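Local coordinates for protein beta-Ala-His dipeptidase (Homo sapiens, PDB 3DLJ) that hydrolyses carnosine, anserine and other Xaa-His dipeptides, as a secreted zinc metallopeptidase of the M20 family that binds two zinc ions per subunit, at residues F53-V58 with G109-Q114; E38-S41 with R47-Q50; L269-Y274 with T369-D374; G220-S225 with Y322-I327. One frame throughout, in Å; residues are numbered along the deposited sequence.

Interaction 1. Residues F53-V58 with G109-Q114. With ZN (zinc ion), chain D.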
# COMPACT_ATOMS: atom_id res chain seq x y z
N PHE A 53 2.71 13.23 14.57
CA PHE A 53 3.38 14.53 14.42
C PHE A 53 4.84 14.45 14.83
O PHE A 53 5.69 15.11 14.23
CB PHE A 53 2.69 15.61 15.27
CG PHE A 53 1.59 16.36 14.55
CD1 PHE A 53 0.33 15.78 14.36
CD2 PHE A 53 1.81 17.66 14.08
CE1 PHE A 53 -0.68 16.49 13.70
CE2 PHE A 53 0.81 18.37 13.43
CZ PHE A 53 -0.43 17.79 13.23
N ARG A 54 5.12 13.67 15.87
CA ARG A 54 6.49 13.49 16.35
C ARG A 54 7.34 12.74 15.31
O ARG A 54 8.49 13.08 15.12
CB ARG A 54 6.52 12.73 17.66
CG ARG A 54 7.87 12.84 18.33
CD ARG A 54 7.84 12.33 19.74
NE ARG A 54 7.63 10.89 19.76
CZ ARG A 54 8.60 9.99 19.73
NH1 ARG A 54 8.27 8.71 19.76
NH2 ARG A 54 9.89 10.35 19.69
N MET A 55 6.73 11.75 14.66
CA MET A 55 7.31 11.01 13.54
C MET A 55 7.75 11.93 12.40
O MET A 55 8.89 11.86 11.94
CB MET A 55 6.31 9.96 13.02
CG MET A 55 6.86 8.98 11.95
SD MET A 55 8.14 7.82 12.49
CE MET A 55 9.68 8.76 12.18
N MET A 56 6.84 12.78 11.92
CA MET A 56 7.17 13.75 10.88
C MET A 56 8.30 14.67 11.32
O MET A 56 9.15 15.02 10.51
CB MET A 56 5.93 14.56 10.48
CG MET A 56 4.75 13.66 10.02
SD MET A 56 5.28 12.38 8.86
CE MET A 56 5.54 13.36 7.38
N ALA A 57 8.32 15.04 12.61
CA ALA A 57 9.39 15.89 13.16
C ALA A 57 10.74 15.18 13.21
O ALA A 57 11.79 15.78 12.91
CB ALA A 57 8.98 16.41 14.54
N VAL A 58 10.73 13.90 13.59
CA VAL A 58 11.95 13.07 13.61
C VAL A 58 12.55 12.89 12.20
O VAL A 58 13.78 13.00 12.02
CB VAL A 58 11.67 11.69 14.28
CG1 VAL A 58 12.84 10.69 14.02
CG2 VAL A 58 11.44 11.87 15.78
N GLY A 109 7.28 8.88 0.11
CA GLY A 109 6.97 7.82 1.08
C GLY A 109 5.98 8.28 2.13
O GLY A 109 5.58 9.44 2.12
N HIS A 110 5.59 7.39 3.04
CA HIS A 110 4.69 7.77 4.15
C HIS A 110 5.17 7.17 5.45
O HIS A 110 5.70 6.04 5.47
CB HIS A 110 3.21 7.40 3.89
CG HIS A 110 2.94 5.92 3.85
ND1 HIS A 110 2.59 5.19 4.96
CD2 HIS A 110 2.94 5.04 2.81
CE1 HIS A 110 2.39 3.92 4.63
NE2 HIS A 110 2.60 3.81 3.33
N LEU A 111 5.01 7.93 6.53
CA LEU A 111 5.50 7.50 7.85
C LEU A 111 4.38 7.20 8.86
O LEU A 111 4.64 6.89 10.02
CB LEU A 111 6.53 8.49 8.40
CG LEU A 111 7.84 8.45 7.60
CD1 LEU A 111 8.72 9.59 8.05
CD2 LEU A 111 8.57 7.13 7.78
N ASP A 112 3.13 7.24 8.39
CA ASP A 112 2.01 6.67 9.14
C ASP A 112 1.87 5.18 8.86
O ASP A 112 2.22 4.69 7.78
CB ASP A 112 0.69 7.39 8.83
CG ASP A 112 0.28 7.27 7.38
OD1 ASP A 112 1.15 7.51 6.49
OD2 ASP A 112 -0.89 6.91 7.12
N VAL A 113 1.33 4.47 9.86
CA VAL A 113 1.14 3.02 9.83
C VAL A 113 -0.35 2.65 10.10
O VAL A 113 -1.14 3.46 10.67
CB VAL A 113 2.10 2.31 10.85
CG1 VAL A 113 3.56 2.51 10.46
CG2 VAL A 113 1.86 2.82 12.25
N GLN A 114 -0.72 1.45 9.65
CA GLN A 114 -1.97 0.77 10.00
C GLN A 114 -1.95 0.46 11.50
O GLN A 114 -0.88 0.18 12.05
CB GLN A 114 -2.11 -0.53 9.20
CG GLN A 114 -2.58 -0.34 7.75
CD GLN A 114 -4.06 0.07 7.64
OE1 GLN A 114 -4.92 -0.49 8.32
NE2 GLN A 114 -4.36 1.05 6.79
ZN ZN D . 2.37 2.10 2.39

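Interaction 2. Residues E38-S41 with R47-Q50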
# COMPACT_ATOMS: atom_id res chain seq x y z
N GLU A 38 4.60 5.32 17.50
CA GLU A 38 3.33 4.71 17.13
C GLU A 38 2.49 5.64 16.27
O GLU A 38 1.44 6.14 16.69
CB GLU A 38 2.62 4.25 18.40
CG GLU A 38 3.52 3.29 19.17
CD GLU A 38 2.85 2.64 20.36
OE1 GLU A 38 1.60 2.67 20.44
OE2 GLU A 38 3.58 2.07 21.21
N SER A 39 2.96 5.84 15.03
CA SER A 39 2.42 6.85 14.10
C SER A 39 1.14 6.42 13.38
O SER A 39 1.00 6.51 12.16
CB SER A 39 3.51 7.27 13.10
OG SER A 39 4.13 6.14 12.51
N ASP A 40 0.18 5.98 14.18
CA ASP A 40 -1.07 5.40 13.70
C ASP A 40 -2.02 6.54 13.23
O ASP A 40 -2.50 7.33 14.06
CB ASP A 40 -1.64 4.56 14.85
CG ASP A 40 -2.97 3.90 14.55
OD1 ASP A 40 -3.70 4.34 13.65
OD2 ASP A 40 -3.30 2.94 15.28
N SER A 41 -2.26 6.62 11.92
CA SER A 41 -3.12 7.67 11.34
C SER A 41 -4.60 7.31 11.26
O SER A 41 -5.42 8.17 10.94
CB SER A 41 -2.65 8.01 9.93
OG SER A 41 -2.75 6.87 9.08
N ARG A 47 -3.76 10.63 21.41
CA ARG A 47 -2.51 9.93 21.73
C ARG A 47 -1.71 9.50 20.49
O ARG A 47 -0.50 9.69 20.44
CB ARG A 47 -2.82 8.65 22.49
CG ARG A 47 -2.78 8.77 23.96
CD ARG A 47 -3.71 7.70 24.52
NE ARG A 47 -3.56 6.44 23.79
CZ ARG A 47 -4.38 5.41 23.92
NH1 ARG A 47 -5.44 5.50 24.73
NH2 ARG A 47 -4.16 4.29 23.24
N PHE A 48 -2.41 8.91 19.52
CA PHE A 48 -1.79 8.43 18.30
C PHE A 48 -1.47 9.53 17.30
O PHE A 48 -0.39 9.53 16.71
CB PHE A 48 -2.66 7.33 17.65
CG PHE A 48 -2.66 6.05 18.43
CD1 PHE A 48 -1.50 5.26 18.52
CD2 PHE A 48 -3.83 5.61 19.07
CE1 PHE A 48 -1.50 4.08 19.25
CE2 PHE A 48 -3.84 4.41 19.79
CZ PHE A 48 -2.69 3.65 19.89
N ARG A 49 -2.40 10.47 17.10
CA ARG A 49 -2.14 11.59 16.19
C ARG A 49 -0.94 12.44 16.64
O ARG A 49 -0.22 12.98 15.81
CB ARG A 49 -3.40 12.44 16.03
CG ARG A 49 -3.35 13.47 14.91
CD ARG A 49 -3.04 12.81 13.59
NE ARG A 49 -4.06 11.83 13.22
CZ ARG A 49 -5.09 12.09 12.42
NH1 ARG A 49 -5.26 13.30 11.91
NH2 ARG A 49 -5.95 11.14 12.14
N GLN A 50 -0.74 12.57 17.95
CA GLN A 50 0.46 13.28 18.49
C GLN A 50 1.77 12.54 18.09
O GLN A 50 2.76 13.16 17.70
CB GLN A 50 0.36 13.42 20.01
CG GLN A 50 1.16 14.58 20.60
O HOH W 1 -4.24 9.17 14.61

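Interaction 3. Residues L269-Y274 with T369-D374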
# COMPACT_ATOMS: atom_id res chain seq x y z
N LEU A 269 -20.65 -12.37 -8.97
CA LEU A 269 -22.03 -12.57 -9.40
C LEU A 269 -22.82 -11.29 -9.71
O LEU A 269 -23.97 -11.37 -10.15
CB LEU A 269 -22.78 -13.43 -8.35
CG LEU A 269 -22.26 -14.88 -8.18
CD1 LEU A 269 -22.96 -15.62 -7.01
CD2 LEU A 269 -22.43 -15.70 -9.47
N VAL A 270 -22.23 -10.12 -9.49
CA VAL A 270 -22.86 -8.84 -9.86
C VAL A 270 -22.98 -8.78 -11.38
O VAL A 270 -21.95 -8.86 -12.07
CB VAL A 270 -22.02 -7.63 -9.32
CG1 VAL A 270 -22.57 -6.30 -9.84
CG2 VAL A 270 -21.95 -7.68 -7.77
N PRO A 271 -24.21 -8.68 -11.93
CA PRO A 271 -24.33 -8.55 -13.40
C PRO A 271 -23.65 -7.30 -13.99
O PRO A 271 -23.73 -6.21 -13.39
CB PRO A 271 -25.84 -8.55 -13.65
CG PRO A 271 -26.45 -9.21 -12.39
CD PRO A 271 -25.54 -8.75 -11.27
N GLY A 272 -22.99 -7.48 -15.13
CA GLY A 272 -22.25 -6.42 -15.80
C GLY A 272 -20.76 -6.32 -15.46
O GLY A 272 -20.00 -5.74 -16.21
N ILE A 273 -20.34 -6.90 -14.35
CA ILE A 273 -18.95 -6.72 -13.87
C ILE A 273 -17.82 -7.12 -14.85
O ILE A 273 -16.73 -6.54 -14.80
CB ILE A 273 -18.74 -7.35 -12.45
CG1 ILE A 273 -19.23 -6.36 -11.38
CG2 ILE A 273 -17.26 -7.58 -12.15
CD1 ILE A 273 -18.21 -5.28 -11.01
N TYR A 274 -18.07 -8.06 -15.76
CA TYR A 274 -17.03 -8.53 -16.69
C TYR A 274 -17.13 -7.91 -18.08
O TYR A 274 -16.27 -8.11 -18.92
CB TYR A 274 -17.00 -10.06 -16.77
CG TYR A 274 -16.58 -10.70 -15.47
CD1 TYR A 274 -17.53 -11.20 -14.60
CD2 TYR A 274 -15.24 -10.76 -15.10
CE1 TYR A 274 -17.17 -11.77 -13.37
CE2 TYR A 274 -14.85 -11.33 -13.88
CZ TYR A 274 -15.83 -11.84 -13.02
OH TYR A 274 -15.48 -12.39 -11.81
N THR A 369 -24.84 -1.50 -6.88
CA THR A 369 -25.99 -0.93 -6.19
C THR A 369 -27.25 -1.61 -6.65
O THR A 369 -27.98 -2.14 -5.81
CB THR A 369 -26.04 0.59 -6.34
OG1 THR A 369 -24.79 1.11 -5.88
CG2 THR A 369 -27.15 1.19 -5.49
N ARG A 370 -27.47 -1.65 -7.97
CA ARG A 370 -28.64 -2.29 -8.58
C ARG A 370 -28.76 -3.74 -8.18
O ARG A 370 -29.86 -4.21 -7.85
CB ARG A 370 -28.61 -2.21 -10.11
CG ARG A 370 -29.20 -0.93 -10.69
N HIS A 371 -27.64 -4.45 -8.21
CA HIS A 371 -27.63 -5.83 -7.79
C HIS A 371 -28.13 -5.97 -6.35
O HIS A 371 -29.05 -6.76 -6.08
CB HIS A 371 -26.24 -6.44 -7.99
CG HIS A 371 -26.09 -7.80 -7.38
ND1 HIS A 371 -26.58 -8.94 -7.96
CD2 HIS A 371 -25.51 -8.19 -6.22
CE1 HIS A 371 -26.31 -9.98 -7.19
NE2 HIS A 371 -25.66 -9.55 -6.13
N LEU A 372 -27.56 -5.18 -5.45
CA LEU A 372 -27.91 -5.25 -4.03
C LEU A 372 -29.38 -4.90 -3.74
O LEU A 372 -30.03 -5.61 -2.97
CB LEU A 372 -26.94 -4.43 -3.18
CG LEU A 372 -25.51 -5.01 -3.09
CD1 LEU A 372 -24.54 -4.04 -2.43
CD2 LEU A 372 -25.48 -6.38 -2.39
N GLU A 373 -29.87 -3.82 -4.37
CA GLU A 373 -31.29 -3.45 -4.37
C GLU A 373 -32.18 -4.57 -4.87
O GLU A 373 -33.21 -4.86 -4.26
CB GLU A 373 -31.54 -2.17 -5.21
CG GLU A 373 -30.94 -0.94 -4.55
CD GLU A 373 -30.93 0.33 -5.41
OE1 GLU A 373 -31.25 0.31 -6.63
OE2 GLU A 373 -30.58 1.38 -4.84
N ASP A 374 -31.80 -5.22 -5.97
CA ASP A 374 -32.60 -6.34 -6.47
C ASP A 374 -32.65 -7.53 -5.48
O ASP A 374 -33.71 -8.12 -5.26
CB ASP A 374 -32.14 -6.76 -7.87
CG ASP A 374 -32.62 -5.79 -8.96
OD1 ASP A 374 -33.41 -4.86 -8.67
OD2 ASP A 374 -32.22 -5.95 -10.14

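Interaction 4. Residues G220-S225 with Y322-I327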
# COMPACT_ATOMS: atom_id res chain seq x y z
N GLY A 220 2.36 -1.76 -13.06
CA GLY A 220 0.92 -1.64 -13.10
C GLY A 220 0.27 -2.05 -11.82
O GLY A 220 0.76 -2.93 -11.13
N THR A 221 -0.86 -1.41 -11.49
CA THR A 221 -1.60 -1.68 -10.26
C THR A 221 -3.11 -1.84 -10.55
O THR A 221 -3.61 -1.34 -11.53
CB THR A 221 -1.41 -0.55 -9.19
OG1 THR A 221 -1.86 0.70 -9.73
CG2 THR A 221 0.05 -0.41 -8.77
N ARG A 222 -3.85 -2.50 -9.66
CA ARG A 222 -5.29 -2.54 -9.85
C ARG A 222 -5.95 -1.28 -9.28
O ARG A 222 -5.38 -0.62 -8.44
CB ARG A 222 -5.89 -3.80 -9.23
CG ARG A 222 -5.52 -5.08 -9.95
CD ARG A 222 -6.52 -6.18 -9.65
NE ARG A 222 -6.23 -6.77 -8.35
CZ ARG A 222 -6.61 -7.97 -7.93
NH1 ARG A 222 -7.34 -8.80 -8.71
NH2 ARG A 222 -6.22 -8.33 -6.73
N GLY A 223 -7.15 -0.96 -9.77
CA GLY A 223 -8.02 0.01 -9.12
C GLY A 223 -8.74 -0.63 -7.94
O GLY A 223 -8.47 -1.79 -7.58
N ASN A 224 -9.65 0.13 -7.33
CA ASN A 224 -10.48 -0.41 -6.25
C ASN A 224 -11.83 0.28 -6.11
O ASN A 224 -11.99 1.44 -6.46
CB ASN A 224 -9.73 -0.42 -4.90
CG ASN A 224 -10.28 -1.50 -3.94
OD1 ASN A 224 -11.13 -2.30 -4.33
ND2 ASN A 224 -9.79 -1.53 -2.72
N SER A 225 -12.81 -0.46 -5.62
CA SER A 225 -14.07 0.14 -5.23
C SER A 225 -14.50 -0.46 -3.88
O SER A 225 -14.70 -1.67 -3.76
CB SER A 225 -15.11 -0.03 -6.34
OG SER A 225 -15.21 -1.39 -6.71
N TYR A 322 -7.49 -9.61 -13.75
CA TYR A 322 -8.90 -9.91 -13.53
C TYR A 322 -9.41 -9.19 -12.27
O TYR A 322 -8.65 -9.00 -11.33
CB TYR A 322 -9.14 -11.42 -13.43
CG TYR A 322 -8.98 -12.20 -14.72
CD1 TYR A 322 -7.94 -13.11 -14.87
CD2 TYR A 322 -9.88 -12.06 -15.77
CE1 TYR A 322 -7.80 -13.86 -16.02
CE2 TYR A 322 -9.74 -12.80 -16.92
CZ TYR A 322 -8.68 -13.70 -17.05
OH TYR A 322 -8.52 -14.46 -18.19
N PRO A 323 -10.69 -8.77 -12.26
CA PRO A 323 -11.22 -8.16 -11.05
C PRO A 323 -11.38 -9.21 -9.94
O PRO A 323 -11.41 -10.41 -10.21
CB PRO A 323 -12.59 -7.64 -11.51
CG PRO A 323 -12.97 -8.51 -12.61
CD PRO A 323 -11.71 -8.86 -13.33
N SER A 324 -11.45 -8.77 -8.69
CA SER A 324 -11.60 -9.69 -7.59
C SER A 324 -12.50 -9.04 -6.55
O SER A 324 -12.55 -7.80 -6.45
CB SER A 324 -10.23 -10.04 -6.99
OG SER A 324 -9.70 -8.95 -6.26
N LEU A 325 -13.23 -9.86 -5.80
CA LEU A 325 -14.12 -9.36 -4.77
C LEU A 325 -13.78 -9.98 -3.41
O LEU A 325 -13.68 -11.21 -3.30
CB LEU A 325 -15.59 -9.59 -5.16
CG LEU A 325 -16.67 -8.94 -4.26
CD1 LEU A 325 -17.93 -8.81 -5.04
CD2 LEU A 325 -16.92 -9.72 -2.94
N SER A 326 -13.58 -9.13 -2.40
CA SER A 326 -13.28 -9.57 -1.04
C SER A 326 -14.24 -8.97 -0.02
O SER A 326 -14.47 -7.77 -0.01
CB SER A 326 -11.85 -9.19 -0.65
OG SER A 326 -10.93 -9.85 -1.48
N ILE A 327 -14.79 -9.82 0.84
CA ILE A 327 -15.62 -9.36 1.94
C ILE A 327 -14.71 -9.22 3.14
O ILE A 327 -14.02 -10.16 3.52
CB ILE A 327 -16.82 -10.32 2.22
CG1 ILE A 327 -17.74 -10.43 1.00
CG2 ILE A 327 -17.62 -9.85 3.45
CD1 ILE A 327 -18.36 -11.84 0.87

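Interaction 1. Residues F53-V58 with G109-Q114
Leu-111 is the residue through which 109-114 meets 53-58, and it packs on Met-55 and Met-56 of helix 46-65. The second segment starts with Gly-109, at the end of strand 104-110, whose backbone hydrogen-bonds to Ile-172 and Glu-174 of the parallel strand 168-174. At His-110 the side chain turns away from the helix, and NE2 binds zinc at 2.0 Å, with Asp-143 and Asp-206 completing the protein ligands. The other ring nitrogen faces back along its own loop: His-110 ND1 donates to Asp-112 O at 2.9 Å, with the carbonyl oxygen lying in the imidazole plane. Metal on one side and carbonyl on the other fix the rotation of the ring. His-110, Leu-111 and Asp-112 form the His-X-Asp motif of M20 peptidases, and its middle residue points toward the helix. Met-55, its CG trans to the backbone N (chi1 -173°), brings that carbon to 3.6 Å from Leu-111 CB, the two side chains crossing at about a right angle. Met-56 bends at chi2 and chi3, and its SD comes within 4.1 Å of the same Leu-111 CB. Leu-111 O accepts a hydrogen bond from Ser-39 OG, while Asp-112, an active-site residue by similarity, has OD2 held by Ser-41 OG and by Glu-178 N.

Interaction 2. Residues E38-S41 with R47-Q50
Phe-48 projects from its helix against Glu-38 and Asp-40, which approach its ring from different directions. Asp-40 OD2, bonded to Gln-43 NE2, lies over one face, while the backbone oxygen Glu-38 O comes in at the edge, near the ring plane, 3.6 Å from Phe-48 CD1. The Glu-38 side chain crosses the ring obliquely, Glu-38 OE1 3.6 Å from Phe-48 CE1, its carboxylate plane inclined 30° to the aromatic plane. Asp-40 CB adds a touch 3.7 Å from Phe-48 CD1. An alanine at Phe-48 would remove the ring and is likely to leave a gap beside Asp-40, freeing the Glu-38 side chain to turn. Arg-49 starts out away from the loop, but bends at chi2 (56°) and chi3 curl its guanidinium back. Arg-49 NH2 makes a weak, bent hydrogen bond of 3.2 Å to Ser-41 O. A water in the guanidinium plane accepts from Arg-49 NE and donates to Asp-40 O. The loop makes an inverse gamma turn centred on Ser-39, and its Ser-41 faces Asp-112, an active-site residue by similarity. The contact folds this loop onto the first turn of helix 46-65, and Arg-49 NH1 extends it to Gln-78 in strand 77-79 and Pro-87 in strand 85-87.

Interaction 3. Residues L269-Y274 with T369-D374
Val-270 begins a type II beta turn that ends at Ile-273, and its CA is 6.0 Å from that of His-371 on helix 361-377. Pro-271 and Gly-272 occupy the turn's two central positions; the glycine's positive phi (94°) is what the second of them requires. The closing bond, Ile-273 N to Val-270 O, is weak. This is the packing of a loop on the helix that backs the smaller sheet of the M20 fold, far from the zinc site. No hydrogen bond joins the two segments, and the imidazole of His-371 carries the contact. Its CG is trans to the backbone N (chi1 171°), which sends the ring out from the helix toward the turn. Val-270 CA sits over one face, offset toward the rim, in a CH-pi contact 4.3 Å from the centroid of the His-371 ring. Val-270 CG2 lies 3.9 Å from His-371 CD2. Within the turn, Ile-273 packs on Val-364 of the same helix and on Ile-353 of strand 346-355. On the ring's far side from its CB, His-371 NE2 hydrogen-bonds to Ser-260 OG. Pro-271 crosses the His-371 side chain at about a right angle, with CD 3.5 Å from His-371 ND1.

Interaction 4. Residues G220-S225 with Y322-I327
Arg-222 leaves its backbone with CG trans to the carbonyl carbon, then bends at chi3 (-80°), and this turn delivers its guanidinium to Tyr-322 O and Ser-324. Arg-222 NH1 donates to Tyr-322 O at 2.9 Å. The carbonyl points almost straight at its donor, with a C=O...N angle of 167°, and its oxygen lies exactly in the guanidinium plane; only the N-H...O angle, 146°, departs from a straight bond. Ser-324 takes a different position. Its side chain heads toward the arginine and sets OG over one face of the guanidinium, 3.4 Å from Arg-222 NH1. The angle is too poor for a hydrogen bond, and Ser-324 OG is also 3.6 Å from Arg-222 NH2, so the hydroxyl rests on the flat group. The arginine has a second partner: NE donates to Gly-426 O, just past strand 421-425. A leucine in place of Arg-222 would take away these N-H groups and would probably leave the carbonyls of Tyr-322 and Gly-426 without this shared partner. The backbones themselves stay apart, the CA atoms of Arg-222 and Pro-323 being 8.3 Å from each other, so the link is made by one long side chain. Arg-222 sits in the break of strand 216-232, where Gly-223 pairs with Leu-355. Strand 346-355 runs antiparallel to both 216-232 and 324-331 and lies between them in the sheet, and its Arg-354 touches the side chains of both Arg-222 and Ser-324.

From the N terminus, interaction 2 comes first, closing a tight loop between residues 38-41 and the start of helix 46-65. Interaction 1 follows in series from the same helix and closes a longer loop onto the end of strand 104-110. The two touch, their centres 9 Å apart, and tie the helix and its preceding loop to the end of strand 104-110, where His-110 binds zinc. The remaining pair crosses: 220-225 opens interaction 4, 269-274 opens interaction 3, 322-327 closes the former and 369-374 the latter. They meet where Tyr-274 packs on Pro-323, joining the smaller sheet, its helix 361-377 and the loop beside it. No contact nests inside another.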